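Glia-derived nexin (Homo sapiens, PDB 4DY0) inhibits serine proteases such as thrombin, trypsin and urokinase, binds heparin, and promotes neurite extension by inhibiting thrombin. Local coordinates at residues N216-N221 with L246-P251; I236-E241 with V354-L359; Q282-E287 with H319-A324. All coordinates share one frame; numbering follows the deposited sequence.

Contact 1: N216-N221 with L246-P251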
ATOM      1  N   ASN A 216      22.494  -2.375  10.715  1.00 38.09           N
ATOM      2  CA  ASN A 216      23.155  -1.797  11.884  1.00 36.80           C
ATOM      3  C   ASN A 216      23.374  -2.802  13.020  1.00 39.14           C
ATOM      4  O   ASN A 216      23.747  -2.422  14.134  1.00 35.22           O
ATOM      5  CB  ASN A 216      22.391  -0.566  12.386  1.00 32.70           C
ATOM      6  CG  ASN A 216      20.957  -0.883  12.768  1.00 31.95           C
ATOM      7  OD1 ASN A 216      20.525  -2.038  12.712  1.00 35.00           O
ATOM      8  ND2 ASN A 216      20.210   0.144  13.160  1.00 29.87           N
ATOM      9  N   ASP A 217      23.138  -4.079  12.730  1.00 38.09           N
ATOM     10  CA  ASP A 217      23.389  -5.170  13.682  1.00 39.60           C
ATOM     11  C   ASP A 217      22.331  -5.322  14.780  1.00 35.56           C
ATOM     12  O   ASP A 217      22.522  -6.076  15.732  1.00 33.22           O
ATOM     13  CB  ASP A 217      24.793  -5.067  14.291  1.00 39.91           C
ATOM     14  CG  ASP A 217      25.864  -5.630  13.374  1.00 56.72           C
ATOM     15  OD1 ASP A 217      25.515  -6.118  12.275  1.00 59.31           O
ATOM     16  OD2 ASP A 217      27.057  -5.586  13.747  1.00 68.96           O
ATOM     17  N   LEU A 218      21.217  -4.613  14.641  1.00 31.87           N
ATOM     18  CA  LEU A 218      20.090  -4.788  15.547  1.00 29.69           C
ATOM     19  C   LEU A 218      19.175  -5.896  15.029  1.00 31.84           C
ATOM     20  O   LEU A 218      18.785  -5.903  13.859  1.00 32.87           O
ATOM     21  CB  LEU A 218      19.325  -3.477  15.701  1.00 28.25           C
ATOM     22  CG  LEU A 218      19.663  -2.597  16.908  1.00 29.84           C
ATOM     23  CD1 LEU A 218      20.952  -3.021  17.604  1.00 27.61           C
ATOM     24  CD2 LEU A 218      19.706  -1.133  16.498  1.00 27.75           C
ATOM     25  N   TRP A 219      18.843  -6.839  15.903  1.00 35.94           N
ATOM     26  CA  TRP A 219      18.107  -8.031  15.495  1.00 30.29           C
ATOM     27  C   TRP A 219      16.606  -7.857  15.561  1.00 29.08           C
ATOM     28  O   TRP A 219      16.093  -7.080  16.368  1.00 25.57           O
ATOM     29  CB  TRP A 219      18.534  -9.239  16.331  1.00 32.34           C
ATOM     30  CG  TRP A 219      19.864  -9.749  15.916  1.00 39.41           C
ATOM     31  CD1 TRP A 219      21.082  -9.260  16.285  1.00 36.58           C
ATOM     32  CD2 TRP A 219      20.119 -10.832  15.016  1.00 44.26           C
ATOM     33  NE1 TRP A 219      22.083  -9.978  15.677  1.00 47.29           N
ATOM     34  CE2 TRP A 219      21.518 -10.950  14.893  1.00 49.88           C
ATOM     35  CE3 TRP A 219      19.302 -11.718  14.308  1.00 48.50           C
ATOM     36  CZ2 TRP A 219      22.118 -11.921  14.091  1.00 56.13           C
ATOM     37  CZ3 TRP A 219      19.900 -12.682  13.510  1.00 52.89           C
ATOM     38  CH2 TRP A 219      21.293 -12.776  13.409  1.00 56.70           C
ATOM     39  N   TYR A 220      15.908  -8.589  14.701  1.00 28.88           N
ATOM     40  CA  TYR A 220      14.458  -8.573  14.687  1.00 26.96           C
ATOM     41  C   TYR A 220      13.905  -9.909  14.206  1.00 28.16           C
ATOM     42  O   TYR A 220      14.611 -10.679  13.546  1.00 24.38           O
ATOM     43  CB  TYR A 220      13.932  -7.414  13.831  1.00 25.83           C
ATOM     44  CG  TYR A 220      14.240  -7.503  12.350  1.00 26.67           C
ATOM     45  CD1 TYR A 220      13.330  -8.064  11.469  1.00 25.83           C
ATOM     46  CD2 TYR A 220      15.428  -6.998  11.831  1.00 30.50           C
ATOM     47  CE1 TYR A 220      13.593  -8.137  10.115  1.00 28.25           C
ATOM     48  CE2 TYR A 220      15.705  -7.070  10.471  1.00 29.78           C
ATOM     49  CZ  TYR A 220      14.779  -7.639   9.619  1.00 28.67           C
ATOM     50  OH  TYR A 220      15.031  -7.724   8.267  1.00 28.82           O
ATOM     51  N   ASN A 221      12.646 -10.178  14.553  1.00 26.16           N
ATOM     52  CA  ASN A 221      11.981 -11.426  14.184  1.00 29.18           C
ATOM     53  C   ASN A 221      10.902 -11.179  13.142  1.00 28.28           C
ATOM     54  O   ASN A 221      10.329 -10.092  13.083  1.00 27.13           O
ATOM     55  CB  ASN A 221      11.350 -12.083  15.416  1.00 32.64           C
ATOM     56  CG  ASN A 221      12.367 -12.393  16.503  1.00 37.16           C
ATOM     57  OD1 ASN A 221      13.337 -13.118  16.280  1.00 43.52           O
ATOM     58  ND2 ASN A 221      12.142 -11.848  17.691  1.00 34.57           N
ATOM     59  N   LEU A 246      11.361   0.430  16.460  1.00 21.97           N
ATOM     60  CA  LEU A 246      11.019  -0.014  15.113  1.00 20.94           C
ATOM     61  C   LEU A 246      11.792   0.778  14.074  1.00 23.90           C
ATOM     62  O   LEU A 246      12.157   0.248  13.026  1.00 28.16           O
ATOM     63  CB  LEU A 246       9.518   0.139  14.855  1.00 19.66           C
ATOM     64  CG  LEU A 246       9.007  -0.401  13.510  1.00 22.00           C
ATOM     65  CD1 LEU A 246       9.318  -1.880  13.354  1.00 18.62           C
ATOM     66  CD2 LEU A 246       7.514  -0.169  13.363  1.00 21.39           C
ATOM     67  N   SER A 247      12.034   2.051  14.366  1.00 23.74           N
ATOM     68  CA  SER A 247      12.722   2.931  13.427  1.00 29.03           C
ATOM     69  C   SER A 247      14.155   2.483  13.162  1.00 29.88           C
ATOM     70  O   SER A 247      14.751   2.873  12.162  1.00 33.36           O
ATOM     71  CB  SER A 247      12.711   4.378  13.930  1.00 27.92           C
ATOM     72  OG  SER A 247      13.340   4.471  15.194  1.00 29.21           O
ATOM     73  N   ALA A 248      14.704   1.661  14.053  1.00 24.56           N
ATOM     74  CA  ALA A 248      16.077   1.184  13.900  1.00 24.97           C
ATOM     75  C   ALA A 248      16.207  -0.039  12.984  1.00 25.35           C
ATOM     76  O   ALA A 248      17.307  -0.370  12.547  1.00 27.11           O
ATOM     77  CB  ALA A 248      16.703   0.900  15.262  1.00 20.85           C
ATOM     78  N   ILE A 249      15.099  -0.710  12.686  1.00 25.35           N
ATOM     79  CA  ILE A 249      15.179  -1.920  11.868  1.00 30.03           C
ATOM     80  C   ILE A 249      14.578  -1.790  10.464  1.00 28.65           C
ATOM     81  O   ILE A 249      14.839  -2.624   9.599  1.00 31.70           O
ATOM     82  CB  ILE A 249      14.558  -3.161  12.573  1.00 29.38           C
ATOM     83  CG1 ILE A 249      13.042  -3.019  12.687  1.00 30.28           C
ATOM     84  CG2 ILE A 249      15.194  -3.389  13.936  1.00 28.44           C
ATOM     85  CD1 ILE A 249      12.348  -4.290  13.103  1.00 28.86           C
ATOM     86  N   ILE A 250      13.791  -0.746  10.228  1.00 27.88           N
ATOM     87  CA  ILE A 250      13.083  -0.628   8.951  1.00 31.63           C
ATOM     88  C   ILE A 250      13.809   0.142   7.829  1.00 31.51           C
ATOM     89  O   ILE A 250      13.415   0.057   6.670  1.00 30.90           O
ATOM     90  CB  ILE A 250      11.656  -0.082   9.146  1.00 29.62           C
ATOM     91  CG1 ILE A 250      11.691   1.375   9.593  1.00 35.26           C
ATOM     92  CG2 ILE A 250      10.911  -0.920  10.168  1.00 31.61           C
ATOM     93  CD1 ILE A 250      10.345   1.889  10.046  1.00 33.13           C
ATOM     94  N   PRO A 251      14.872   0.889   8.162  1.00 35.06           N
ATOM     95  CA  PRO A 251      15.592   1.583   7.094  1.00 37.55           C
ATOM     96  C   PRO A 251      16.194   0.621   6.067  1.00 39.58           C
ATOM     97  O   PRO A 251      16.675  -0.448   6.429  1.00 40.69           O
ATOM     98  CB  PRO A 251      16.711   2.316   7.843  1.00 36.67           C
ATOM     99  CG  PRO A 251      16.200   2.472   9.236  1.00 38.37           C
ATOM    100  CD  PRO A 251      15.393   1.230   9.498  1.00 42.18           C
TER
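Asn-216 and Tyr-220 both place CG between the backbone N and the carbonyl carbon (chi1 59° and 66°), and these torsions set up the two ends of the contact with Ala-248 and Ile-249. At the polar end, ND2 of Asn-216 donates to the backbone O of Ala-248 at 3.0 Å. The bond is somewhat bent, 141° at the hydrogen, yet the donor lies in the carbonyl plane, on a lone pair of Ala-248 O, although that oxygen is tilted out of the amide plane of Asn-216. The other branch of the same amide, OD1, accepts from Leu-218 N at 3.3 Å, with the donor above the carbonyl plane; this is an Asx turn. One amide thus folds its own turn and bonds across the contact, which would fix its rotation about chi2. The apolar part begins at Leu-218, whose CD2 lies 3.8 Å from Ala-248 CB. Further along, Ile-249 CD1 meets Tyr-220 at the root of the side chain, 3.6 Å from CB and 3.8 Å from CG, while Ile-249 CB comes 4.0 Å from Tyr-220 CD2. The Tyr-220 hydroxyl is hydrogen-bonded to Trp-261 NE1, and Ile-249 also touches Pro-239 of the neighbouring strand. The contact therefore seats the loop before helix 255-262 against the start of strand 219-226, an arrangement belonging to the B-sheet region of the serpin fold.

Contact 2: I236-E241 with V354-L359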
ATOM      1  N   ILE A 236       5.115 -10.154   9.030  1.00 25.33           N
ATOM      2  CA  ILE A 236       5.230  -9.269  10.185  1.00 22.52           C
ATOM      3  C   ILE A 236       6.641  -9.299  10.749  1.00 25.65           C
ATOM      4  O   ILE A 236       7.238 -10.369  10.908  1.00 25.77           O
ATOM      5  CB  ILE A 236       4.249  -9.660  11.303  1.00 22.98           C
ATOM      6  CG1 ILE A 236       2.818  -9.676  10.772  1.00 21.93           C
ATOM      7  CG2 ILE A 236       4.384  -8.710  12.491  1.00 20.21           C
ATOM      8  CD1 ILE A 236       1.771  -9.817  11.851  1.00 28.56           C
ATOM      9  N   ALA A 237       7.175  -8.116  11.040  1.00 22.45           N
ATOM     10  CA  ALA A 237       8.500  -8.006  11.633  1.00 20.63           C
ATOM     11  C   ALA A 237       8.501  -6.973  12.754  1.00 22.29           C
ATOM     12  O   ALA A 237       7.874  -5.914  12.646  1.00 21.26           O
ATOM     13  CB  ALA A 237       9.528  -7.644  10.574  1.00 17.85           C
ATOM     14  N   LEU A 238       9.191  -7.297  13.838  1.00 21.42           N
ATOM     15  CA  LEU A 238       9.404  -6.345  14.916  1.00 22.07           C
ATOM     16  C   LEU A 238      10.689  -6.725  15.639  1.00 22.89           C
ATOM     17  O   LEU A 238      11.149  -7.865  15.524  1.00 23.35           O
ATOM     18  CB  LEU A 238       8.203  -6.294  15.873  1.00 21.16           C
ATOM     19  CG  LEU A 238       8.081  -7.323  17.000  1.00 21.87           C
ATOM     20  CD1 LEU A 238       7.027  -6.866  17.993  1.00 18.50           C
ATOM     21  CD2 LEU A 238       7.745  -8.710  16.459  1.00 20.43           C
ATOM     22  N   PRO A 239      11.282  -5.768  16.375  1.00 20.63           N
ATOM     23  CA  PRO A 239      12.603  -5.959  16.977  1.00 19.19           C
ATOM     24  C   PRO A 239      12.617  -7.060  18.025  1.00 20.08           C
ATOM     25  O   PRO A 239      11.623  -7.283  18.708  1.00 19.19           O
ATOM     26  CB  PRO A 239      12.892  -4.608  17.647  1.00 19.24           C
ATOM     27  CG  PRO A 239      11.908  -3.644  17.043  1.00 19.94           C
ATOM     28  CD  PRO A 239      10.700  -4.462  16.722  1.00 16.70           C
ATOM     29  N   THR A 240      13.752  -7.734  18.150  1.00 24.09           N
ATOM     30  CA  THR A 240      13.914  -8.772  19.149  1.00 24.46           C
ATOM     31  C   THR A 240      13.923  -8.174  20.547  1.00 23.35           C
ATOM     32  O   THR A 240      13.266  -8.685  21.446  1.00 22.94           O
ATOM     33  CB  THR A 240      15.223  -9.553  18.929  1.00 28.36           C
ATOM     34  OG1 THR A 240      15.217 -10.130  17.617  1.00 30.10           O
ATOM     35  CG2 THR A 240      15.374 -10.658  19.974  1.00 25.69           C
ATOM     36  N   GLU A 241      14.670  -7.089  20.727  1.00 21.98           N
ATOM     37  CA  GLU A 241      14.797  -6.463  22.039  1.00 24.73           C
ATOM     38  C   GLU A 241      13.869  -5.261  22.157  1.00 24.65           C
ATOM     39  O   GLU A 241      13.714  -4.495  21.209  1.00 25.15           O
ATOM     40  CB  GLU A 241      16.256  -6.071  22.319  1.00 23.98           C
ATOM     41  CG  GLU A 241      17.208  -7.264  22.313  1.00 27.83           C
ATOM     42  CD  GLU A 241      18.614  -6.922  22.769  1.00 34.76           C
ATOM     43  OE1 GLU A 241      18.814  -5.834  23.349  1.00 37.97           O
ATOM     44  OE2 GLU A 241      19.527  -7.747  22.548  1.00 37.05           O
ATOM     45  N   VAL A 354       3.249 -10.002  19.183  1.00 20.26           N
ATOM     46  CA  VAL A 354       3.279  -8.675  18.599  1.00 21.33           C
ATOM     47  C   VAL A 354       2.728  -7.652  19.587  1.00 23.83           C
ATOM     48  O   VAL A 354       1.572  -7.248  19.484  1.00 24.93           O
ATOM     49  CB  VAL A 354       2.462  -8.638  17.298  1.00 18.51           C
ATOM     50  CG1 VAL A 354       2.423  -7.236  16.735  1.00 20.53           C
ATOM     51  CG2 VAL A 354       3.054  -9.603  16.286  1.00 18.51           C
ATOM     52  N   ASP A 355       3.561  -7.236  20.540  1.00 24.11           N
ATOM     53  CA  ASP A 355       3.117  -6.364  21.630  1.00 21.62           C
ATOM     54  C   ASP A 355       3.823  -5.004  21.649  1.00 21.15           C
ATOM     55  O   ASP A 355       3.731  -4.264  22.626  1.00 22.43           O
ATOM     56  CB  ASP A 355       3.302  -7.070  22.976  1.00 21.52           C
ATOM     57  CG  ASP A 355       4.745  -7.492  23.225  1.00 24.40           C
ATOM     58  OD1 ASP A 355       5.613  -7.201  22.377  1.00 24.70           O
ATOM     59  OD2 ASP A 355       5.016  -8.120  24.271  1.00 26.50           O
ATOM     60  N   ARG A 356       4.528  -4.685  20.569  1.00 19.26           N
ATOM     61  CA  ARG A 356       5.233  -3.412  20.447  1.00 18.83           C
ATOM     62  C   ARG A 356       5.149  -2.976  18.986  1.00 18.20           C
ATOM     63  O   ARG A 356       4.825  -3.787  18.123  1.00 20.44           O
ATOM     64  CB  ARG A 356       6.696  -3.567  20.882  1.00 18.72           C
ATOM     65  CG  ARG A 356       6.886  -3.988  22.337  1.00 17.85           C
ATOM     66  CD  ARG A 356       8.252  -4.644  22.589  1.00 18.52           C
ATOM     67  NE  ARG A 356       8.314  -5.989  22.019  1.00 20.08           N
ATOM     68  CZ  ARG A 356       9.207  -6.395  21.118  1.00 20.33           C
ATOM     69  NH1 ARG A 356      10.152  -5.571  20.685  1.00 19.35           N
ATOM     70  NH2 ARG A 356       9.163  -7.638  20.659  1.00 19.34           N
ATOM     71  N   PRO A 357       5.425  -1.693  18.698  1.00 17.52           N
ATOM     72  CA  PRO A 357       5.315  -1.218  17.312  1.00 15.67           C
ATOM     73  C   PRO A 357       5.940  -2.194  16.314  1.00 16.21           C
ATOM     74  O   PRO A 357       7.031  -2.723  16.559  1.00 16.04           O
ATOM     75  CB  PRO A 357       6.086   0.099  17.339  1.00 15.92           C
ATOM     76  CG  PRO A 357       5.861   0.615  18.743  1.00 17.03           C
ATOM     77  CD  PRO A 357       5.820  -0.619  19.628  1.00 17.27           C
ATOM     78  N   PHE A 358       5.250  -2.434  15.202  1.00 15.21           N
ATOM     79  CA  PHE A 358       5.668  -3.460  14.251  1.00 16.60           C
ATOM     80  C   PHE A 358       5.472  -3.062  12.794  1.00 18.17           C
ATOM     81  O   PHE A 358       4.752  -2.114  12.480  1.00 19.12           O
ATOM     82  CB  PHE A 358       4.939  -4.785  14.524  1.00 16.98           C
ATOM     83  CG  PHE A 358       3.441  -4.717  14.336  1.00 18.08           C
ATOM     84  CD1 PHE A 358       2.623  -4.195  15.331  1.00 17.62           C
ATOM     85  CD2 PHE A 358       2.850  -5.197  13.175  1.00 19.24           C
ATOM     86  CE1 PHE A 358       1.243  -4.140  15.169  1.00 17.14           C
ATOM     87  CE2 PHE A 358       1.468  -5.148  13.003  1.00 18.25           C
ATOM     88  CZ  PHE A 358       0.666  -4.616  14.003  1.00 19.26           C
ATOM     89  N   LEU A 359       6.124  -3.808  11.911  1.00 21.30           N
ATOM     90  CA  LEU A 359       6.000  -3.620  10.478  1.00 21.90           C
ATOM     91  C   LEU A 359       5.241  -4.801   9.895  1.00 22.73           C
ATOM     92  O   LEU A 359       5.388  -5.927  10.360  1.00 23.38           O
ATOM     93  CB  LEU A 359       7.387  -3.560   9.840  1.00 27.54           C
ATOM     94  CG  LEU A 359       7.422  -3.307   8.333  1.00 31.85           C
ATOM     95  CD1 LEU A 359       7.436  -1.816   8.066  1.00 34.43           C
ATOM     96  CD2 LEU A 359       8.637  -3.968   7.709  1.00 38.97           C
TER
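Ala-237 and Leu-359 form an antiparallel hydrogen-bonded pair, N of Ala-237 to O of Leu-359 at 2.9 Å (169° at the hydrogen) and N of Leu-359 to O of Ala-237 at 2.8 Å (173°). Next to the pair, Leu-238 CB meets Phe-358 CB; from the residue before Ala-237, Ile-236 CG2 approaches Phe-358 CD2 obliquely at 3.9 Å. Val-354 joins the cluster with both branches: CG2 touches Ile-236 CG2, and CG1 lies over one face of the Phe-358 ring, toward its rim. Phe-358 also touches Phe-277 of strand 266-284. The pairing joins strands 232-239 and 358-364, neighbouring strands of the serpin B sheet. Where strand 232-239 ends, Arg-356 takes over as the link. Its chain bends at chi3 (-73°), and the guanidinium meets Pro-239 O end-on with two nitrogens, NH1 at 3.0 Å and NH2 at 3.2 Å from that one oxygen. The oxygen lies in the guanidinium plane, which lets NH1 and NH2 share it; NH2 arrives nearly along the C=O axis, whereas NH1 sits above the carbonyl plane. NE completes the hold through a salt bridge to Asp-355 OD1 at 3.0 Å, on the syn side but tilted from the carboxylate plane. With three nitrogens engaged, rotation of the group is probably much restricted. Leu-238 CD1 lies over one face of the guanidinium, 3.5 Å from NH2, its side chain crossing that of Arg-356 at about a right angle.

Contact 3: Q282-E287 with H319-A324. With SO4 (sulfate ion), chain D.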
ATOM      1  N   GLN A 282      -4.465   7.361   5.284  1.00 31.11           N
ATOM      2  CA  GLN A 282      -4.508   8.069   4.021  1.00 34.69           C
ATOM      3  C   GLN A 282      -3.280   8.955   3.929  1.00 31.07           C
ATOM      4  O   GLN A 282      -2.727   9.368   4.944  1.00 24.61           O
ATOM      5  CB  GLN A 282      -5.770   8.919   3.917  1.00 39.22           C
ATOM      6  CG  GLN A 282      -5.831   9.754   2.652  1.00 57.57           C
ATOM      7  CD  GLN A 282      -6.925  10.801   2.694  1.00 71.64           C
ATOM      8  OE1 GLN A 282      -8.079  10.499   3.008  1.00 81.95           O
ATOM      9  NE2 GLN A 282      -6.569  12.041   2.372  1.00 67.51           N
ATOM     10  N   THR A 283      -2.851   9.253   2.713  1.00 27.36           N
ATOM     11  CA  THR A 283      -1.680  10.077   2.549  1.00 28.48           C
ATOM     12  C   THR A 283      -1.660  10.736   1.179  1.00 29.67           C
ATOM     13  O   THR A 283      -2.201  10.203   0.211  1.00 29.00           O
ATOM     14  CB  THR A 283      -0.396   9.249   2.749  1.00 34.45           C
ATOM     15  OG1 THR A 283       0.668  10.110   3.160  1.00 41.38           O
ATOM     16  CG2 THR A 283      -0.002   8.537   1.463  1.00 30.44           C
ATOM     17  N   ASP A 284      -1.044  11.911   1.112  1.00 29.68           N
ATOM     18  CA  ASP A 284      -0.804  12.581  -0.151  1.00 28.32           C
ATOM     19  C   ASP A 284       0.601  12.216  -0.608  1.00 27.34           C
ATOM     20  O   ASP A 284       1.577  12.512   0.081  1.00 28.59           O
ATOM     21  CB  ASP A 284      -0.939  14.093   0.026  1.00 32.84           C
ATOM     22  CG  ASP A 284      -0.888  14.844  -1.289  1.00 31.59           C
ATOM     23  OD1 ASP A 284      -0.701  14.198  -2.339  1.00 36.48           O
ATOM     24  OD2 ASP A 284      -1.030  16.084  -1.270  1.00 38.22           O
ATOM     25  N   LEU A 285       0.704  11.576  -1.768  1.00 28.82           N
ATOM     26  CA  LEU A 285       1.986  11.064  -2.254  1.00 25.99           C
ATOM     27  C   LEU A 285       2.896  12.142  -2.836  1.00 26.86           C
ATOM     28  O   LEU A 285       4.064  11.884  -3.119  1.00 29.08           O
ATOM     29  CB  LEU A 285       1.750   9.966  -3.295  1.00 25.87           C
ATOM     30  CG  LEU A 285       1.665   8.522  -2.793  1.00 28.78           C
ATOM     31  CD1 LEU A 285       1.337   8.464  -1.312  1.00 27.74           C
ATOM     32  CD2 LEU A 285       0.662   7.714  -3.613  1.00 25.39           C
ATOM     33  N   LYS A 286       2.367  13.348  -3.007  1.00 27.30           N
ATOM     34  CA  LYS A 286       3.095  14.426  -3.683  1.00 28.34           C
ATOM     35  C   LYS A 286       4.542  14.642  -3.220  1.00 27.98           C
ATOM     36  O   LYS A 286       5.473  14.546  -4.020  1.00 29.77           O
ATOM     37  CB  LYS A 286       2.315  15.742  -3.598  1.00 29.42           C
ATOM     38  CG  LYS A 286       3.073  16.945  -4.143  1.00 33.78           C
ATOM     39  CD  LYS A 286       2.135  18.089  -4.489  1.00 34.73           C
ATOM     40  CE  LYS A 286       1.362  18.561  -3.274  1.00 38.81           C
ATOM     41  NZ  LYS A 286       0.393  19.629  -3.626  1.00 45.54           N
ATOM     42  N   GLU A 287       4.734  14.944  -1.940  1.00 28.88           N
ATOM     43  CA  GLU A 287       6.069  15.298  -1.443  1.00 31.80           C
ATOM     44  C   GLU A 287       7.109  14.181  -1.587  1.00 30.43           C
ATOM     45  O   GLU A 287       8.206  14.414  -2.099  1.00 34.26           O
ATOM     46  CB  GLU A 287       6.002  15.805  -0.001  1.00 35.24           C
ATOM     47  CG  GLU A 287       5.249  17.119   0.138  1.00 42.48           C
ATOM     48  CD  GLU A 287       5.873  18.233  -0.685  1.00 56.26           C
ATOM     49  OE1 GLU A 287       7.097  18.457  -0.558  1.00 56.47           O
ATOM     50  OE2 GLU A 287       5.138  18.886  -1.457  1.00 52.86           O
ATOM     51  N   HIS A 319      -2.942  16.724  -6.146  1.00 29.99           N
ATOM     52  CA  HIS A 319      -2.774  15.743  -5.082  1.00 27.27           C
ATOM     53  C   HIS A 319      -2.874  14.343  -5.658  1.00 28.16           C
ATOM     54  O   HIS A 319      -3.607  14.107  -6.623  1.00 28.94           O
ATOM     55  CB  HIS A 319      -3.858  15.901  -4.014  1.00 28.58           C
ATOM     56  CG  HIS A 319      -3.844  17.226  -3.321  1.00 35.33           C
ATOM     57  ND1 HIS A 319      -2.815  17.623  -2.493  1.00 35.88           N
ATOM     58  CD2 HIS A 319      -4.740  18.241  -3.321  1.00 38.09           C
ATOM     59  CE1 HIS A 319      -3.074  18.830  -2.022  1.00 35.94           C
ATOM     60  NE2 HIS A 319      -4.235  19.228  -2.509  1.00 39.74           N
ATOM     61  N   ILE A 320      -2.128  13.420  -5.059  1.00 27.21           N
ATOM     62  CA  ILE A 320      -2.252  12.003  -5.356  1.00 28.92           C
ATOM     63  C   ILE A 320      -2.561  11.306  -4.045  1.00 30.33           C
ATOM     64  O   ILE A 320      -1.667  11.085  -3.228  1.00 31.44           O
ATOM     65  CB  ILE A 320      -0.954  11.426  -5.945  1.00 29.35           C
ATOM     66  CG1 ILE A 320      -0.588  12.152  -7.243  1.00 33.70           C
ATOM     67  CG2 ILE A 320      -1.104   9.931  -6.194  1.00 27.64           C
ATOM     68  CD1 ILE A 320       0.777  11.777  -7.797  1.00 30.78           C
ATOM     69  N   LEU A 321      -3.834  10.983  -3.840  1.00 31.27           N
ATOM     70  CA  LEU A 321      -4.297  10.454  -2.561  1.00 29.53           C
ATOM     71  C   LEU A 321      -4.421   8.941  -2.559  1.00 28.52           C
ATOM     72  O   LEU A 321      -5.093   8.357  -3.410  1.00 30.21           O
ATOM     73  CB  LEU A 321      -5.644  11.068  -2.193  1.00 31.19           C
ATOM     74  CG  LEU A 321      -5.681  12.594  -2.225  1.00 36.74           C
ATOM     75  CD1 LEU A 321      -7.111  13.086  -2.114  1.00 45.01           C
ATOM     76  CD2 LEU A 321      -4.815  13.178  -1.120  1.00 30.60           C
ATOM     77  N   GLN A 322      -3.766   8.312  -1.591  1.00 25.45           N
ATOM     78  CA  GLN A 322      -3.892   6.879  -1.390  1.00 26.75           C
ATOM     79  C   GLN A 322      -4.448   6.593  -0.003  1.00 29.40           C
ATOM     80  O   GLN A 322      -3.973   7.142   0.992  1.00 28.71           O
ATOM     81  CB  GLN A 322      -2.542   6.184  -1.556  1.00 24.29           C
ATOM     82  CG  GLN A 322      -2.601   4.688  -1.297  1.00 25.28           C
ATOM     83  CD  GLN A 322      -1.281   3.998  -1.569  1.00 28.66           C
ATOM     84  OE1 GLN A 322      -0.405   3.933  -0.700  1.00 26.97           O
ATOM     85  NE2 GLN A 322      -1.131   3.468  -2.784  1.00 28.39           N
ATOM     86  N   LYS A 323      -5.462   5.737   0.054  1.00 31.35           N
ATOM     87  CA  LYS A 323      -5.994   5.281   1.327  1.00 26.89           C
ATOM     88  C   LYS A 323      -5.976   3.762   1.362  1.00 27.30           C
ATOM     89  O   LYS A 323      -6.475   3.104   0.451  1.00 30.87           O
ATOM     90  CB  LYS A 323      -7.408   5.808   1.546  1.00 29.30           C
ATOM     91  CG  LYS A 323      -7.929   5.608   2.958  1.00 32.62           C
ATOM     92  CD  LYS A 323      -8.982   6.652   3.301  1.00 38.48           C
ATOM     93  CE  LYS A 323      -9.533   6.447   4.704  1.00 35.34           C
ATOM     94  NZ  LYS A 323     -10.355   7.611   5.131  1.00 37.04           N
ATOM     95  N   ALA A 324      -5.385   3.209   2.411  1.00 26.96           N
ATOM     96  CA  ALA A 324      -5.248   1.766   2.537  1.00 27.02           C
ATOM     97  C   ALA A 324      -5.901   1.319   3.827  1.00 26.08           C
ATOM     98  O   ALA A 324      -5.759   1.970   4.862  1.00 27.71           O
ATOM     99  CB  ALA A 324      -3.776   1.361   2.507  1.00 22.79           C
TER
HETATM  100  S   SO4 D 401     -13.206   5.261   6.364  1.00 74.48           S
HETATM  101  O1  SO4 D 401     -13.643   4.701   7.662  1.00101.10           O
HETATM  102  O2  SO4 D 401     -11.732   5.386   6.353  1.00 99.43           O
HETATM  103  O3  SO4 D 401     -13.631   4.356   5.272  1.00 85.04           O
HETATM  104  O4  SO4 D 401     -13.811   6.601   6.174  1.00 80.80           O
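The carboxylate of Asp-284 serves three donors: His-319 ND1, the backbone N of Ile-320 and the backbone N of Lys-286 at the turn into the following helix. With CG anti to the backbone N (chi1 -172°), the carboxylate reaches toward strand 319-328. OD2 accepts from His-319 ND1 at 2.7 Å, the donor standing above the carboxylate plane while OD2 lies near the plane of the ring, at its edge; the two flat groups are turned 65° apart. OD1 accepts from Ile-320 N at 3.2 Å, on the syn side but tilted from the carboxylate plane, and from Lys-286 N at 3.3 Å from the opposite face, a capping bond at the turn into helix 286-291. An alanine in place of Asp-284 would probably leave His-319 ND1 and the amides of Ile-320 and Lys-286 without these acceptors, and the imidazole freer to turn. His-319 NE2 also makes a weak hydrogen bond to Leu-154 O. Backbone pairing is antiparallel: Thr-283 and Gln-322 exchange hydrogen bonds, and Leu-285 N extends the register to Ile-320 O at 2.8 Å. These strands belong to the serpin A sheet; strand 319-328 runs between 266-284 and its parallel neighbour 162-170, and leads toward the reactive loop with the predicted reactive bond between Arg-346 and Ser-347. On the face bearing Gln-322, Leu-285 CD2 packs 3.8 Å from Ile-320 CG2 and 4.1 Å from Gln-322 CB, against helix 36-47, where Leu-285 and Gln-322 touch Ile-39; the Gln-322 amide is held by Asn-166 and by Ser-35 N. On the face bearing Asp-284, the extended Lys-323 chain carries NZ to Asp-147 O and Asn-148 O, with a weak and doubtful bond to a sulfate probably from the crystallisation liquor.

Followed from the N terminus, the chain opens contact 1 at 216-221 and, before closing it, passes through 236-241, where contact 2 begins. Contact 1 closes at 246-251 over a span of 24 residues, so the two cross. Contact 3 opens at 282-287 and closes at 319-324, wholly within the 112-residue span that contact 2 completes at 354-359. Contacts 1 and 2 meet directly, with a probable hydrogen bond from Asn-221 N to Leu-238 O of 2.9 Å, and together join strands 219-226, 232-239 and 358-364 to the loop before helix 255-262. Contact 3 joins strands 266-284 and 319-328, its centre about 26 Å from the centres of both others.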